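Local coordinates for FMN Adenylyltransferase (Candida glabrata, PDB 3FWK), which catalyses the transfer of the adenylyl group of ATP to FMN, the step that makes FAD, at residues Q182-N187 and F191-P196. Numbering follows the deposited sequence.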
ATOM      1  N   GLN A 182       6.416 -16.764  -7.338  1.00 11.57           N
ATOM      2  CA  GLN A 182       5.479 -17.465  -8.203  1.00 12.28           C
ATOM      3  C   GLN A 182       5.554 -16.902  -9.626  1.00 11.65           C
ATOM      4  O   GLN A 182       5.296 -15.700  -9.833  1.00 13.11           O
ATOM      5  CB  GLN A 182       4.044 -17.187  -7.661  1.00 13.22           C
ATOM      6  CG  GLN A 182       2.934 -17.935  -8.358  1.00 14.86           C
ATOM      7  CD  GLN A 182       1.592 -17.664  -7.722  1.00 12.59           C
ATOM      8  OE1 GLN A 182       1.461 -16.900  -6.751  1.00 12.37           O
ATOM      9  NE2 GLN A 182       0.575 -18.404  -8.194  1.00 14.81           N
ATOM     10  N   LYS A 183       5.848 -17.722 -10.623  1.00 11.66           N
ATOM     11  CA  LYS A 183       5.857 -17.216 -12.006  1.00 11.61           C
ATOM     12  C   LYS A 183       4.470 -16.713 -12.381  1.00 11.35           C
ATOM     13  O   LYS A 183       3.431 -17.159 -11.872  1.00 12.53           O
ATOM     14  CB  LYS A 183       6.331 -18.309 -12.981  1.00 12.43           C
ATOM     15  CG  LYS A 183       7.814 -18.462 -13.004  1.00 13.72           C
ATOM     16  CD  LYS A 183       8.266 -19.464 -14.051  1.00 15.42           C
ATOM     17  CE  LYS A 183       9.748 -19.658 -14.079  1.00 17.12           C
ATOM     18  NZ  LYS A 183      10.399 -18.662 -14.908  1.00 19.70           N
ATOM     19  N   THR A 184       4.456 -15.766 -13.332  1.00 12.26           N
ATOM     20  CA  THR A 184       3.216 -15.199 -13.849  1.00 11.94           C
ATOM     21  C   THR A 184       2.391 -16.217 -14.630  1.00 13.10           C
ATOM     22  O   THR A 184       2.891 -17.269 -15.062  1.00 13.90           O
ATOM     23  CB  THR A 184       3.527 -14.025 -14.801  1.00 13.18           C
ATOM     24  OG1 THR A 184       4.492 -14.490 -15.745  1.00 13.57           O
ATOM     25  CG2 THR A 184       4.056 -12.836 -14.052  1.00 14.57           C
ATOM     26  N   ASP A 185       1.122 -15.885 -14.832  1.00 13.89           N
ATOM     27  CA  ASP A 185       0.213 -16.625 -15.698  1.00 15.16           C
ATOM     28  C   ASP A 185       0.734 -16.663 -17.145  1.00 14.79           C
ATOM     29  O   ASP A 185       1.518 -15.808 -17.579  1.00 15.25           O
ATOM     30  CB  ASP A 185      -1.179 -15.930 -15.738  1.00 17.61           C
ATOM     31  CG  ASP A 185      -1.952 -16.027 -14.425  1.00 22.88           C
ATOM     32  OD1 ASP A 185      -1.585 -16.839 -13.543  1.00 22.55           O
ATOM     33  OD2 ASP A 185      -2.971 -15.299 -14.317  1.00 24.36           O
ATOM     34  N   ALA A 186       0.249 -17.625 -17.923  1.00 15.18           N
ATOM     35  CA  ALA A 186       0.714 -17.833 -19.299  1.00 16.39           C
ATOM     36  C   ALA A 186       0.461 -16.654 -20.229  1.00 16.17           C
ATOM     37  O   ALA A 186       1.197 -16.488 -21.210  1.00 17.28           O
ATOM     38  CB  ALA A 186       0.103 -19.078 -19.888  1.00 16.99           C
ATOM     39  N   ASN A 187      -0.558 -15.835 -19.934  1.00 15.79           N
ATOM     40  CA  ASN A 187      -0.885 -14.691 -20.801  1.00 16.14           C
ATOM     41  C   ASN A 187      -0.265 -13.390 -20.348  1.00 16.47           C
ATOM     42  O   ASN A 187      -0.572 -12.352 -20.886  1.00 19.38           O
ATOM     43  CB  ASN A 187      -2.392 -14.558 -20.994  1.00 18.08           C
ATOM     44  CG  ASN A 187      -3.092 -14.098 -19.765  1.00 19.86           C
ATOM     45  OD1 ASN A 187      -2.604 -14.278 -18.642  1.00 21.28           O
ATOM     46  ND2 ASN A 187      -4.261 -13.520 -19.941  1.00 21.06           N
ATOM     47  N   PHE A 191       7.654 -13.246 -15.905  1.00 12.50           N
ATOM     48  CA  PHE A 191       8.469 -12.805 -14.799  1.00 13.25           C
ATOM     49  C   PHE A 191       8.071 -13.591 -13.554  1.00 12.29           C
ATOM     50  O   PHE A 191       7.041 -14.271 -13.545  1.00 13.18           O
ATOM     51  CB  PHE A 191       8.465 -11.250 -14.630  1.00 18.19           C
ATOM     52  CG  PHE A 191       7.099 -10.615 -14.410  1.00 19.55           C
ATOM     53  CD1 PHE A 191       6.418  -9.933 -15.438  1.00 20.13           C
ATOM     54  CD2 PHE A 191       6.563 -10.569 -13.118  1.00 19.50           C
ATOM     55  CE1 PHE A 191       5.152  -9.332 -15.176  1.00 20.92           C
ATOM     56  CE2 PHE A 191       5.320  -9.967 -12.862  1.00 20.06           C
ATOM     57  CZ  PHE A 191       4.616  -9.353 -13.898  1.00 21.01           C
ATOM     58  N   TYR A 192       8.885 -13.478 -12.507  1.00 12.50           N
ATOM     59  CA  TYR A 192       8.479 -13.987 -11.187  1.00 12.35           C
ATOM     60  C   TYR A 192       7.709 -12.893 -10.452  1.00 11.93           C
ATOM     61  O   TYR A 192       8.160 -11.731 -10.378  1.00 13.58           O
ATOM     62  CB  TYR A 192       9.719 -14.331 -10.362  1.00 13.40           C
ATOM     63  CG  TYR A 192      10.235 -15.723 -10.586  1.00 13.37           C
ATOM     64  CD1 TYR A 192       9.723 -16.764  -9.822  1.00 15.06           C
ATOM     65  CD2 TYR A 192      11.239 -16.006 -11.518  1.00 15.59           C
ATOM     66  CE1 TYR A 192      10.183 -18.080  -9.961  1.00 15.43           C
ATOM     67  CE2 TYR A 192      11.736 -17.354 -11.673  1.00 14.50           C
ATOM     68  CZ  TYR A 192      11.167 -18.356 -10.860  1.00 15.80           C
ATOM     69  OH  TYR A 192      11.590 -19.666 -10.976  1.00 17.61           O
ATOM     70  N   ARG A 193       6.532 -13.231  -9.977  1.00 11.53           N
ATOM     71  CA  ARG A 193       5.866 -12.398  -8.998  1.00 11.16           C
ATOM     72  C   ARG A 193       6.482 -12.593  -7.625  1.00 11.51           C
ATOM     73  O   ARG A 193       6.698 -13.713  -7.175  1.00 12.91           O
ATOM     74  CB  ARG A 193       4.384 -12.760  -8.927  1.00 12.67           C
ATOM     75  CG  ARG A 193       3.642 -12.562 -10.253  1.00 13.04           C
ATOM     76  CD  ARG A 193       2.197 -12.950 -10.104  1.00 15.17           C
ATOM     77  NE  ARG A 193       2.096 -14.378 -10.319  1.00 14.47           N
ATOM     78  CZ  ARG A 193       0.943 -15.030 -10.402  1.00 14.36           C
ATOM     79  NH1 ARG A 193      -0.208 -14.417 -10.086  1.00 15.28           N
ATOM     80  NH2 ARG A 193       0.940 -16.304 -10.793  1.00 15.28           N
ATOM     81  N   LEU A 194       6.750 -11.481  -6.963  1.00 10.90           N
ATOM     82  CA  LEU A 194       7.274 -11.431  -5.603  1.00 11.53           C
ATOM     83  C   LEU A 194       6.186 -10.871  -4.762  1.00 10.73           C
ATOM     84  O   LEU A 194       5.797  -9.710  -4.924  1.00 11.57           O
ATOM     85  CB  LEU A 194       8.529 -10.547  -5.564  1.00 11.78           C
ATOM     86  CG  LEU A 194       9.623 -10.897  -6.577  1.00 12.98           C
ATOM     87  CD1 LEU A 194      10.715  -9.852  -6.537  1.00 14.93           C
ATOM     88  CD2 LEU A 194      10.175 -12.304  -6.359  1.00 14.60           C
ATOM     89  N   GLN A 195       5.622 -11.712  -3.883  1.00 10.75           N
ATOM     90  CA  GLN A 195       4.371 -11.376  -3.194  1.00 10.50           C
ATOM     91  C   GLN A 195       4.595 -11.522  -1.702  1.00 10.81           C
ATOM     92  O   GLN A 195       4.234 -12.536  -1.107  1.00 12.12           O
ATOM     93  CB  GLN A 195       3.240 -12.278  -3.685  1.00 11.04           C
ATOM     94  CG  GLN A 195       2.919 -11.934  -5.145  1.00 12.24           C
ATOM     95  CD  GLN A 195       2.043 -12.877  -5.929  1.00 11.57           C
ATOM     96  OE1 GLN A 195       1.240 -12.409  -6.738  1.00 12.83           O
ATOM     97  NE2 GLN A 195       2.199 -14.192  -5.747  1.00 12.40           N
ATOM     98  N   PRO A 196       5.240 -10.534  -1.075  1.00 10.62           N
ATOM     99  CA  PRO A 196       5.705 -10.680   0.311  1.00 11.75           C
ATOM    100  C   PRO A 196       4.711 -10.221   1.372  1.00 11.00           C
ATOM    101  O   PRO A 196       5.092 -10.168   2.554  1.00 12.22           O
ATOM    102  CB  PRO A 196       6.979  -9.792   0.336  1.00 12.63           C
ATOM    103  CG  PRO A 196       7.202  -9.324  -1.107  1.00 14.03           C
ATOM    104  CD  PRO A 196       5.819  -9.321  -1.680  1.00 11.66           C
TER
HETATM  105  O   HOH W   1      -1.860 -16.960 -10.813  1.00 22.75           O
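R193 reaches across to the 182-187 backbone. Its NH2 gives a hydrogen bond to K183 O at 2.8 Å, nearly in the guanidinium plane. The side chain bends about CG-CD (chi3 -85°), which brings one face of the guanidinium against the Q182 amide. Q182 CD lies over that face, toward the rim, with the two planes 31° apart. Water 1, at the edge, accepts from R193 NH2 and donates to D185 OD1. The direct D185 OD1 to R193 NH2 ion pair is long, 3.8 Å, and acts through charge alone. Q195 NE2 donates to Q182 OE1 at 3.0 Å.

The backbones pair antiparallel. Q182 and R193 form the hydrogen-bonded pair: Q182 N bonds R193 O, and R193 N bonds Q182 O at 2.8 Å. K183 and Y192 form the next, non-hydrogen-bonded pair. On their face of the sheet, K183 CG sits over the Y192 ring in a CH-pi contact, 3.9 Å from its centroid. Beyond the strands, T184 N bonds F191 O at 3.0 Å. T184 CG2 lies over the centre of the F191 ring, 3.4 Å from the centroid.

Further out, K179 O takes a second hydrogen bond from Q195 NE2, K179 N bonds Q182 OE1, H177 O bonds Q182 NE2, and P189 O, in the connecting loop, bonds T184 OG1. Y192 also meets W54 and touches the bound glucose. The arrangement is a beta hairpin at one edge of the Rossmann-like sheet: strand 192-194 pairs with strand 163-165, and strand 181-183 is outermost.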